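Local coordinates for neuraminidase (Influenza A virus, PDB 4K3Y), which has the beta-propeller fold of influenza neuraminidases, assembles as a tetramer, and probably lacks ordinary sialidase activity, at residues C[37-41]-C[87-93]; C[40-46]-C[348-353]; C[196-200]-C[265-270]; C[239-245]-C[276-282]. All coordinates share one frame; numbering follows the deposited sequence.

Interaction 1 of 4, residues C[37-41]-C[87-93]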
# COMPACT_ATOMS: atom_id res chain seq x y z
N GLU C 37 -16.18 -8.89 3.95
CA GLU C 37 -15.18 -8.41 3.00
C GLU C 37 -13.86 -9.12 3.18
O GLU C 37 -12.96 -8.96 2.35
CB GLU C 37 -14.94 -6.90 3.15
CG GLU C 37 -16.19 -6.07 3.32
CD GLU C 37 -16.56 -5.92 4.77
OE1 GLU C 37 -15.64 -5.83 5.61
OE2 GLU C 37 -17.77 -5.89 5.08
N GLN C 38 -13.72 -9.87 4.27
CA GLN C 38 -12.49 -10.63 4.49
C GLN C 38 -12.47 -11.89 3.62
O GLN C 38 -13.50 -12.54 3.40
CB GLN C 38 -12.29 -10.98 5.96
CG GLN C 38 -11.91 -9.81 6.86
CD GLN C 38 -11.58 -10.24 8.29
OE1 GLN C 38 -11.16 -11.37 8.54
NE2 GLN C 38 -11.78 -9.33 9.23
N MET C 39 -11.28 -12.20 3.11
CA MET C 39 -11.00 -13.50 2.54
C MET C 39 -11.24 -14.58 3.63
O MET C 39 -10.84 -14.40 4.80
CB MET C 39 -9.54 -13.55 2.07
CG MET C 39 -9.07 -14.91 1.58
SD MET C 39 -9.66 -15.24 -0.08
CE MET C 39 -8.33 -14.53 -1.04
N LEU C 40 -11.91 -15.67 3.25
CA LEU C 40 -12.06 -16.82 4.13
C LEU C 40 -10.74 -17.56 4.21
O LEU C 40 -10.20 -17.98 3.20
CB LEU C 40 -13.14 -17.78 3.61
CG LEU C 40 -14.57 -17.57 4.11
CD1 LEU C 40 -14.91 -16.09 4.24
CD2 LEU C 40 -15.55 -18.26 3.18
N THR C 41 -10.22 -17.71 5.42
CA THR C 41 -8.91 -18.31 5.61
C THR C 41 -9.00 -19.70 6.24
O THR C 41 -9.95 -20.01 6.96
CB THR C 41 -8.06 -17.46 6.55
OG1 THR C 41 -8.65 -17.47 7.86
CG2 THR C 41 -8.03 -16.04 6.04
N PRO C 87 -6.25 -7.11 8.65
CA PRO C 87 -7.30 -8.02 8.21
C PRO C 87 -6.97 -8.57 6.82
O PRO C 87 -6.26 -7.91 6.06
CB PRO C 87 -8.52 -7.10 8.10
CG PRO C 87 -7.92 -5.78 7.68
CD PRO C 87 -6.62 -5.69 8.44
N PRO C 88 -7.44 -9.79 6.52
CA PRO C 88 -7.27 -10.31 5.15
C PRO C 88 -8.35 -9.80 4.21
O PRO C 88 -9.15 -10.57 3.69
CB PRO C 88 -7.38 -11.82 5.33
CG PRO C 88 -8.24 -11.99 6.55
CD PRO C 88 -7.90 -10.83 7.45
N THR C 89 -8.36 -8.48 4.02
CA THR C 89 -9.11 -7.83 2.95
C THR C 89 -8.26 -7.89 1.69
O THR C 89 -7.04 -7.99 1.77
CB THR C 89 -9.38 -6.37 3.32
OG1 THR C 89 -8.13 -5.72 3.65
CG2 THR C 89 -10.31 -6.30 4.52
N PRO C 90 -8.91 -7.84 0.51
CA PRO C 90 -8.20 -7.86 -0.79
C PRO C 90 -7.02 -6.89 -0.86
O PRO C 90 -5.99 -7.18 -1.47
CB PRO C 90 -9.28 -7.42 -1.78
CG PRO C 90 -10.58 -7.89 -1.16
CD PRO C 90 -10.38 -7.87 0.35
N ASP C 91 -7.19 -5.74 -0.21
CA ASP C 91 -6.18 -4.69 -0.23
C ASP C 91 -4.92 -5.11 0.52
O ASP C 91 -3.83 -4.64 0.22
CB ASP C 91 -6.76 -3.41 0.40
CG ASP C 91 -8.16 -3.09 -0.11
OD1 ASP C 91 -8.77 -3.94 -0.78
OD2 ASP C 91 -8.66 -1.97 0.18
N LYS C 92 -5.06 -6.00 1.49
CA LYS C 92 -3.92 -6.34 2.34
C LYS C 92 -3.23 -7.66 1.96
O LYS C 92 -2.18 -8.01 2.52
CB LYS C 92 -4.35 -6.32 3.80
CG LYS C 92 -4.76 -4.95 4.32
CD LYS C 92 -3.61 -3.96 4.27
CE LYS C 92 -4.01 -2.62 4.89
NZ LYS C 92 -5.36 -2.21 4.40
N LEU C 93 -3.80 -8.38 0.99
CA LEU C 93 -3.33 -9.72 0.61
C LEU C 93 -2.07 -9.71 -0.23
O LEU C 93 -2.02 -9.04 -1.27
CB LEU C 93 -4.42 -10.44 -0.19
CG LEU C 93 -5.33 -11.40 0.55
CD1 LEU C 93 -5.62 -10.90 1.93
CD2 LEU C 93 -6.64 -11.59 -0.20
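Gln38 and Met39 meet Pro88 through its carbonyl oxygen and send their side chains to different parts of the proline-rich loop. The backbone N of Met39 donates to Pro88 O over 2.7 Å, the one hydrogen bond between the segments, while Gln38 CA brings its hydrogen to the same oxygen. Gln38 turns its CG beside its own N (chi1 -72°) and then runs out straight, which carries the amide to the Pro88 ring: OE1 lies 3.5 Å from Pro88 CD, and NE2 comes to 4.1 Å from Pro87 CB. Pro88 itself is the centre of an inverse gamma turn, in the loop between strands 78-83 and 94-98 of the same propeller blade that strand 40-48 opens. Met39 takes the other route. With CG trans to the N (chi1 174°) and the chain bent twice beyond it, the thioether swings round until CE is 3.5 Å from Leu93 CD2, the two side chains crossing nearly at right angles beside Tyr80. Thr41 adds its methyl, CG2, 4.1 Å from Pro88 CG. At the other end Pro90 CD lies 3.4 Å from Glu37 O; Glu37 also packs on Pro90 of a second subunit, and Lys92 NZ hydrogen-bonds Asp91 O of that subunit.

Interaction 2 of 4, residues C[40-46]-C[348-353]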
# COMPACT_ATOMS: atom_id res chain seq x y z
N LEU C 40 -11.91 -15.67 3.25
CA LEU C 40 -12.06 -16.82 4.13
C LEU C 40 -10.74 -17.56 4.21
O LEU C 40 -10.20 -17.98 3.20
CB LEU C 40 -13.14 -17.78 3.61
CG LEU C 40 -14.57 -17.57 4.11
CD1 LEU C 40 -14.91 -16.09 4.24
CD2 LEU C 40 -15.55 -18.26 3.18
N THR C 41 -10.22 -17.71 5.42
CA THR C 41 -8.91 -18.31 5.61
C THR C 41 -9.00 -19.70 6.24
O THR C 41 -9.95 -20.01 6.96
CB THR C 41 -8.06 -17.46 6.55
OG1 THR C 41 -8.65 -17.47 7.86
CG2 THR C 41 -8.03 -16.04 6.04
N ARG C 42 -7.99 -20.52 5.96
CA ARG C 42 -7.79 -21.79 6.64
C ARG C 42 -6.29 -22.15 6.68
O ARG C 42 -5.49 -21.57 5.94
CB ARG C 42 -8.63 -22.91 5.99
CG ARG C 42 -8.19 -23.35 4.59
CD ARG C 42 -8.93 -24.62 4.18
NE ARG C 42 -8.14 -25.48 3.30
CZ ARG C 42 -7.23 -26.35 3.72
NH1 ARG C 42 -6.98 -26.50 5.01
NH2 ARG C 42 -6.56 -27.09 2.84
N GLN C 43 -5.93 -23.09 7.55
CA GLN C 43 -4.53 -23.44 7.78
C GLN C 43 -3.70 -22.19 8.11
O GLN C 43 -2.62 -21.97 7.57
CB GLN C 43 -3.95 -24.22 6.58
CG GLN C 43 -2.85 -25.25 6.94
CD GLN C 43 -1.46 -24.90 6.36
OE1 GLN C 43 -0.90 -25.66 5.57
NE2 GLN C 43 -0.90 -23.76 6.76
N ASN C 44 -4.21 -21.36 9.02
CA ASN C 44 -3.45 -20.21 9.46
C ASN C 44 -2.23 -20.61 10.29
O ASN C 44 -2.22 -21.65 10.95
CB ASN C 44 -4.34 -19.24 10.24
CG ASN C 44 -5.51 -18.75 9.42
OD1 ASN C 44 -5.44 -17.70 8.80
ND2 ASN C 44 -6.59 -19.52 9.42
N PHE C 45 -1.20 -19.79 10.21
CA PHE C 45 -0.06 -19.88 11.10
C PHE C 45 0.74 -18.58 10.97
O PHE C 45 0.54 -17.79 10.04
CB PHE C 45 0.82 -21.11 10.79
CG PHE C 45 1.58 -21.00 9.50
CD1 PHE C 45 1.00 -21.38 8.30
CD2 PHE C 45 2.88 -20.48 9.48
CE1 PHE C 45 1.70 -21.27 7.09
CE2 PHE C 45 3.59 -20.37 8.29
CZ PHE C 45 3.00 -20.76 7.09
N VAL C 46 1.65 -18.37 11.91
CA VAL C 46 2.40 -17.14 11.94
C VAL C 46 3.87 -17.43 11.74
O VAL C 46 4.43 -18.38 12.33
CB VAL C 46 2.18 -16.41 13.26
CG1 VAL C 46 3.04 -15.15 13.33
CG2 VAL C 46 0.71 -16.08 13.40
N LEU C 348 -21.52 -17.76 6.82
CA LEU C 348 -20.51 -18.75 6.43
C LEU C 348 -19.58 -19.06 7.60
O LEU C 348 -19.21 -18.16 8.37
CB LEU C 348 -19.68 -18.27 5.24
CG LEU C 348 -20.19 -18.74 3.88
CD1 LEU C 348 -21.43 -17.97 3.46
CD2 LEU C 348 -19.11 -18.59 2.83
N SER C 349 -19.23 -20.33 7.77
CA SER C 349 -18.25 -20.67 8.80
C SER C 349 -16.85 -20.44 8.23
O SER C 349 -16.63 -20.56 7.02
CB SER C 349 -18.44 -22.11 9.32
OG SER C 349 -17.85 -23.05 8.45
N SER C 350 -15.92 -20.10 9.11
CA SER C 350 -14.54 -19.80 8.71
C SER C 350 -13.61 -19.83 9.94
O SER C 350 -14.03 -20.14 11.04
CB SER C 350 -14.46 -18.43 8.02
OG SER C 350 -13.15 -18.15 7.53
N ASN C 351 -12.35 -19.50 9.74
CA ASN C 351 -11.42 -19.39 10.84
C ASN C 351 -10.89 -17.98 11.03
O ASN C 351 -10.79 -17.22 10.05
CB ASN C 351 -10.21 -20.29 10.57
CG ASN C 351 -10.60 -21.69 10.16
OD1 ASN C 351 -10.64 -22.60 10.99
ND2 ASN C 351 -10.91 -21.88 8.88
N ASP C 352 -10.53 -17.64 12.27
CA ASP C 352 -9.33 -16.81 12.45
C ASP C 352 -8.46 -17.13 13.65
O ASP C 352 -8.36 -18.28 14.07
CB ASP C 352 -9.58 -15.31 12.35
CG ASP C 352 -10.64 -14.84 13.27
OD1 ASP C 352 -11.18 -15.69 14.00
OD2 ASP C 352 -10.93 -13.63 13.26
N LEU C 353 -7.86 -16.08 14.19
CA LEU C 353 -6.60 -16.21 14.89
C LEU C 353 -6.56 -15.39 16.16
O LEU C 353 -6.98 -14.22 16.16
CB LEU C 353 -5.51 -15.72 13.96
CG LEU C 353 -4.42 -16.68 13.53
CD1 LEU C 353 -3.11 -15.91 13.52
CD2 LEU C 353 -4.35 -17.84 14.48
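Asn351 meets the carbonyl of Thr41 with CB, CG and, above all, ND2. Its CB sits 3.6 Å from Thr41 O and, on the way to strand 44-46, 3.9 Å from Asn44 ND2. With the carboxamide turned beside the backbone N (chi1 -50°), CG stays near the same carbonyl, and at the tip ND2 donates to Thr41 O over 2.8 Å. The N-H points at the oxygen within the carbonyl plane, although the acceptor is tilted a little out of the amide's own plane. ND2 also brushes Arg42 CB. Two blades of the propeller meet here: strand 40-48 is an edge strand of one sheet, and strand 349-359 belongs to the closing sheet, where three C-terminal strands are completed by the N-terminal strand 20-26. Strands 40-42 and 349-353 run at 67° to each other, and after the corner at Gln43 strand 44-46 lies nearly parallel to 349-353. The Asn44 amide stands 53° from that of Asn351; its ND2 bonds Thr41 OG1 and Glu339, its OD1 Arg55. Apolar contacts finish both ends, with Leu40 CD2 3.6 Å from Leu348 CD2 and Val46 CG2 3.8 Å from Leu353 CD1, beside Trp337.

Interaction 3 of 4, residues C[196-200]-C[265-270]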
# COMPACT_ATOMS: atom_id res chain seq x y z
N PHE C 196 2.62 -32.35 11.38
CA PHE C 196 2.52 -30.92 11.73
C PHE C 196 3.39 -30.42 12.87
O PHE C 196 2.87 -29.75 13.77
CB PHE C 196 1.06 -30.59 12.10
CG PHE C 196 0.06 -31.24 11.23
CD1 PHE C 196 0.03 -30.96 9.87
CD2 PHE C 196 -0.84 -32.15 11.75
CE1 PHE C 196 -0.89 -31.57 9.03
CE2 PHE C 196 -1.78 -32.77 10.92
CZ PHE C 196 -1.80 -32.47 9.56
N PRO C 197 4.70 -30.72 12.86
CA PRO C 197 5.47 -30.17 13.99
C PRO C 197 5.48 -28.64 14.02
O PRO C 197 5.57 -27.99 12.96
CB PRO C 197 6.89 -30.71 13.75
CG PRO C 197 6.93 -31.08 12.28
CD PRO C 197 5.54 -31.50 11.92
N THR C 198 5.34 -28.06 15.21
CA THR C 198 5.56 -26.64 15.42
C THR C 198 6.82 -26.52 16.24
O THR C 198 7.06 -27.29 17.18
CB THR C 198 4.40 -25.93 16.16
OG1 THR C 198 3.84 -26.82 17.14
CG2 THR C 198 3.34 -25.56 15.19
N CYS C 199 7.63 -25.53 15.90
CA CYS C 199 8.99 -25.54 16.40
C CYS C 199 9.41 -24.21 17.00
O CYS C 199 8.81 -23.17 16.72
CB CYS C 199 9.94 -25.97 15.28
SG CYS C 199 9.42 -27.46 14.37
N TYR C 200 10.45 -24.25 17.83
CA TYR C 200 11.12 -23.05 18.30
C TYR C 200 12.61 -23.32 18.42
O TYR C 200 13.04 -24.47 18.48
CB TYR C 200 10.53 -22.57 19.63
CG TYR C 200 10.73 -23.53 20.79
CD1 TYR C 200 9.88 -24.61 20.98
CD2 TYR C 200 11.74 -23.32 21.71
CE1 TYR C 200 10.06 -25.48 22.05
CE2 TYR C 200 11.93 -24.18 22.77
CZ TYR C 200 11.09 -25.26 22.93
OH TYR C 200 11.27 -26.10 23.99
N GLN C 265 -3.01 -30.40 15.44
CA GLN C 265 -1.75 -29.70 15.62
C GLN C 265 -1.82 -28.87 16.88
O GLN C 265 -2.80 -28.16 17.14
CB GLN C 265 -1.48 -28.81 14.41
CG GLN C 265 -0.25 -27.93 14.46
CD GLN C 265 -0.04 -27.28 13.11
OE1 GLN C 265 -1.01 -26.97 12.39
NE2 GLN C 265 1.23 -27.12 12.72
N GLY C 266 -0.76 -28.98 17.68
CA GLY C 266 -0.67 -28.27 18.94
C GLY C 266 0.75 -28.40 19.39
O GLY C 266 1.56 -29.08 18.74
N PHE C 267 1.06 -27.78 20.53
CA PHE C 267 2.45 -27.61 20.93
C PHE C 267 2.70 -27.91 22.40
O PHE C 267 1.78 -27.94 23.23
CB PHE C 267 2.90 -26.16 20.63
CG PHE C 267 2.11 -25.10 21.39
CD1 PHE C 267 0.95 -24.55 20.85
CD2 PHE C 267 2.54 -24.67 22.65
CE1 PHE C 267 0.22 -23.59 21.54
CE2 PHE C 267 1.80 -23.69 23.35
CZ PHE C 267 0.64 -23.16 22.80
N MET C 268 3.97 -28.16 22.70
CA MET C 268 4.49 -28.20 24.05
C MET C 268 5.71 -27.28 24.06
O MET C 268 6.39 -27.13 23.03
CB MET C 268 4.90 -29.62 24.42
CG MET C 268 3.75 -30.62 24.59
SD MET C 268 4.33 -32.32 24.77
CE MET C 268 2.78 -33.21 25.06
N ILE C 269 5.99 -26.65 25.20
CA ILE C 269 7.21 -25.87 25.31
C ILE C 269 8.14 -26.49 26.35
O ILE C 269 7.77 -26.61 27.52
CB ILE C 269 6.96 -24.40 25.71
CG1 ILE C 269 6.00 -23.73 24.71
CG2 ILE C 269 8.29 -23.64 25.80
CD1 ILE C 269 5.57 -22.33 25.13
N GLU C 270 9.34 -26.88 25.92
CA GLU C 270 10.32 -27.47 26.83
C GLU C 270 11.35 -26.46 27.33
O GLU C 270 12.05 -25.81 26.54
CB GLU C 270 11.04 -28.64 26.16
CG GLU C 270 12.29 -29.10 26.90
CD GLU C 270 11.98 -29.99 28.09
OE1 GLU C 270 10.79 -30.10 28.47
OE2 GLU C 270 12.93 -30.59 28.64
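Segments 196-200 and 265-270 run in roughly the same direction, 29° apart end to end, and splay from 5.9 Å between the CA atoms of Phe196 and Gln265 to 8.5 Å between those of Tyr200 and Ile269. Strand 197-202 and strand 268-269 are edge strands of successive propeller blades, meeting close to the centre of the chain. At the narrow end Gln265 extends fully, its CG trans to the backbone N (chi1 176°), and lays the amide alongside Phe196 CB. NE2 makes a weak, bent bond to Phe196 O at 3.3 Å; its stronger partner is Ala146 O. Thr198 fills the middle, with its methyl CG2 3.6 Å from Gln265 NE2 and its OG1 3.7 Å from Phe267 CB, while Cys199 turns back to its disulfide partner Cys208. The widening gap is bridged by Tyr200, whose ring passes Ile269 CG2 and carries OH to the backbone of Glu270. The hydroxyl donates to Glu270 O over 2.7 Å, in the carbonyl plane and on a lone pair. The Glu270 carboxylate is directed elsewhere, to Thr296 and Leu297. Both hydrogen bonds across the contact, the weak one and the short one, use a main-chain oxygen as acceptor and a side chain as donor, so the blades meet here without strand-to-strand backbone pairing.

Interaction 4 of 4, residues C[239-245]-C[276-282]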
# COMPACT_ATOMS: atom_id res chain seq x y z
N PHE C 239 -0.70 -35.14 31.83
CA PHE C 239 -1.53 -34.04 31.29
C PHE C 239 -1.55 -34.11 29.76
O PHE C 239 -0.65 -33.61 29.07
CB PHE C 239 -0.98 -32.69 31.75
CG PHE C 239 -1.89 -31.52 31.46
CD1 PHE C 239 -3.06 -31.34 32.19
CD2 PHE C 239 -1.55 -30.56 30.50
CE1 PHE C 239 -3.89 -30.25 31.95
CE2 PHE C 239 -2.38 -29.47 30.25
CZ PHE C 239 -3.55 -29.31 30.97
N LEU C 240 -2.60 -34.74 29.23
CA LEU C 240 -2.61 -35.16 27.84
C LEU C 240 -2.80 -34.02 26.85
O LEU C 240 -3.85 -33.36 26.85
CB LEU C 240 -3.69 -36.22 27.63
CG LEU C 240 -3.49 -37.48 28.47
CD1 LEU C 240 -4.49 -38.56 28.07
CD2 LEU C 240 -2.06 -37.98 28.33
N GLY C 241 -1.81 -33.84 25.98
CA GLY C 241 -1.77 -32.73 25.05
C GLY C 241 -2.67 -32.79 23.82
O GLY C 241 -3.15 -31.74 23.35
N ASP C 242 -2.90 -33.99 23.28
CA ASP C 242 -3.66 -34.08 22.03
C ASP C 242 -5.16 -33.93 22.22
O ASP C 242 -5.69 -33.96 23.34
CB ASP C 242 -3.37 -35.39 21.28
CG ASP C 242 -3.28 -35.20 19.78
OD1 ASP C 242 -4.06 -34.36 19.27
OD2 ASP C 242 -2.42 -35.86 19.15
N THR C 243 -5.84 -33.75 21.09
CA THR C 243 -7.29 -33.80 21.01
C THR C 243 -7.59 -34.50 19.69
O THR C 243 -7.24 -33.98 18.63
CB THR C 243 -7.91 -32.39 21.01
OG1 THR C 243 -7.67 -31.74 22.26
CG2 THR C 243 -9.43 -32.47 20.76
N PRO C 244 -8.27 -35.66 19.74
CA PRO C 244 -8.91 -36.27 20.91
C PRO C 244 -7.97 -36.88 21.93
O PRO C 244 -6.75 -36.96 21.70
CB PRO C 244 -9.75 -37.38 20.30
CG PRO C 244 -9.03 -37.76 19.07
CD PRO C 244 -8.45 -36.49 18.53
N ARG C 245 -8.57 -37.34 23.04
CA ARG C 245 -7.84 -37.89 24.17
C ARG C 245 -8.82 -38.41 25.23
O ARG C 245 -10.00 -38.06 25.22
CB ARG C 245 -6.91 -36.82 24.79
CG ARG C 245 -7.65 -35.65 25.45
CD ARG C 245 -6.67 -34.76 26.22
NE ARG C 245 -7.37 -33.80 27.08
CZ ARG C 245 -7.76 -32.59 26.70
NH1 ARG C 245 -7.50 -32.17 25.46
NH2 ARG C 245 -8.39 -31.80 27.54
N ILE C 276 2.31 -27.09 28.52
CA ILE C 276 1.48 -27.84 27.59
C ILE C 276 0.23 -27.03 27.32
O ILE C 276 -0.51 -26.70 28.24
CB ILE C 276 1.05 -29.16 28.18
CG1 ILE C 276 2.28 -30.01 28.53
CG2 ILE C 276 0.15 -29.89 27.19
CD1 ILE C 276 1.94 -31.23 29.29
N GLY C 277 0.01 -26.71 26.04
CA GLY C 277 -1.22 -26.06 25.65
C GLY C 277 -2.16 -27.08 25.06
O GLY C 277 -1.77 -27.88 24.20
N ARG C 278 -3.41 -27.07 25.50
CA ARG C 278 -4.40 -27.95 24.90
C ARG C 278 -5.80 -27.38 24.92
O ARG C 278 -6.07 -26.35 25.56
CB ARG C 278 -4.41 -29.31 25.60
CG ARG C 278 -5.25 -29.32 26.85
CD ARG C 278 -4.86 -30.45 27.75
NE ARG C 278 -5.75 -30.51 28.90
CZ ARG C 278 -5.80 -31.51 29.75
NH1 ARG C 278 -5.00 -32.56 29.60
NH2 ARG C 278 -6.65 -31.46 30.77
N ILE C 279 -6.67 -28.06 24.19
CA ILE C 279 -8.09 -27.78 24.13
C ILE C 279 -8.76 -28.35 25.38
O ILE C 279 -8.50 -29.50 25.76
CB ILE C 279 -8.66 -28.41 22.86
CG1 ILE C 279 -7.92 -27.82 21.66
CG2 ILE C 279 -10.17 -28.23 22.79
CD1 ILE C 279 -8.57 -28.08 20.30
N ILE C 280 -9.61 -27.56 26.02
CA ILE C 280 -10.11 -27.92 27.35
C ILE C 280 -11.12 -29.07 27.31
O ILE C 280 -10.96 -30.06 28.02
CB ILE C 280 -10.66 -26.69 28.09
CG1 ILE C 280 -9.59 -25.60 28.14
CG2 ILE C 280 -11.15 -27.08 29.50
CD1 ILE C 280 -10.06 -24.31 28.76
N ASN C 281 -12.16 -28.94 26.49
CA ASN C 281 -13.10 -30.03 26.31
C ASN C 281 -12.81 -30.73 24.99
O ASN C 281 -13.11 -30.19 23.94
CB ASN C 281 -14.55 -29.53 26.32
CG ASN C 281 -14.86 -28.62 27.51
OD1 ASN C 281 -13.99 -27.93 28.04
ND2 ASN C 281 -16.12 -28.62 27.94
N PRO C 282 -12.23 -31.94 25.04
CA PRO C 282 -11.92 -32.53 23.73
C PRO C 282 -13.18 -32.92 22.92
O PRO C 282 -13.08 -33.19 21.71
CB PRO C 282 -11.11 -33.79 24.09
CG PRO C 282 -10.84 -33.70 25.58
CD PRO C 282 -11.95 -32.87 26.14
O HOH W 1 -5.43 -30.47 22.68
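Phe239, Arg278, Arg245 and Pro282 form a stack four layers deep, the tightly packed part of the contact. The Arg278 guanidinium lies flat on the Phe239 ring, a cation-pi pair with CZ 3.6 Å from the ring centroid and the planes 14° apart. On its other face rests the guanidinium of Arg245, centres 3.8 Å apart and planes at 18°, and Pro282 CG lies over the opposite face of that group, 3.5 Å from Arg245 CZ. The two arginines do not hydrogen-bond each other; their like charges are probably offset by Glu289 and Asp248, both in salt bridges with Arg278. Each also bonds a main-chain oxygen across the contact. Arg245 grips Ile279 O end-on with NH1 and NH2, both at 2.9 Å and in the guanidinium plane, whereas Arg278 NH1 reaches Leu240 O at 3.1 Å from above the carbonyl plane. Segment 239-245 belongs to the long connection between two blades of the propeller, ahead of strand 268-269, and is laid against strand 273-279 of the second blade. Beside the stack, Ile276 CD1 meets the edge of the Phe239 ring. Packing is looser round Thr243, where a buried water joins Gly241 O, Thr243 OG1 and Ile279 N. The solvent side is that of the partly exposed Pro282, whose CB is 4.0 Å from Thr243 CG2, beside the cis peptide of Pro244.

Overall arrangement
The four contacts are spread across one propeller. Interactions 1 and 2, with centres 11 Å apart, overlap at Leu40 and Thr41 of strand 40-48, of which Thr41 makes contacts in both: the first faces the subunit interface, the second the closing blade. The centre of interaction 3 is about 6 Å from that of the chain; its nearest atoms are about 6 Å from those of interaction 2, without touching. Interactions 3 and 4 do touch, through Met268 CG and Ile276 CG1 at 4.3 Å, on adjacent strands of one sheet. The calcium ion, held by Asn212, Asp216 and Gly262, lies about 7 Å from the Arg245 side chain and about 10 Å from that of Phe196. Interactions 1 and 4 are 31 Å apart between centres.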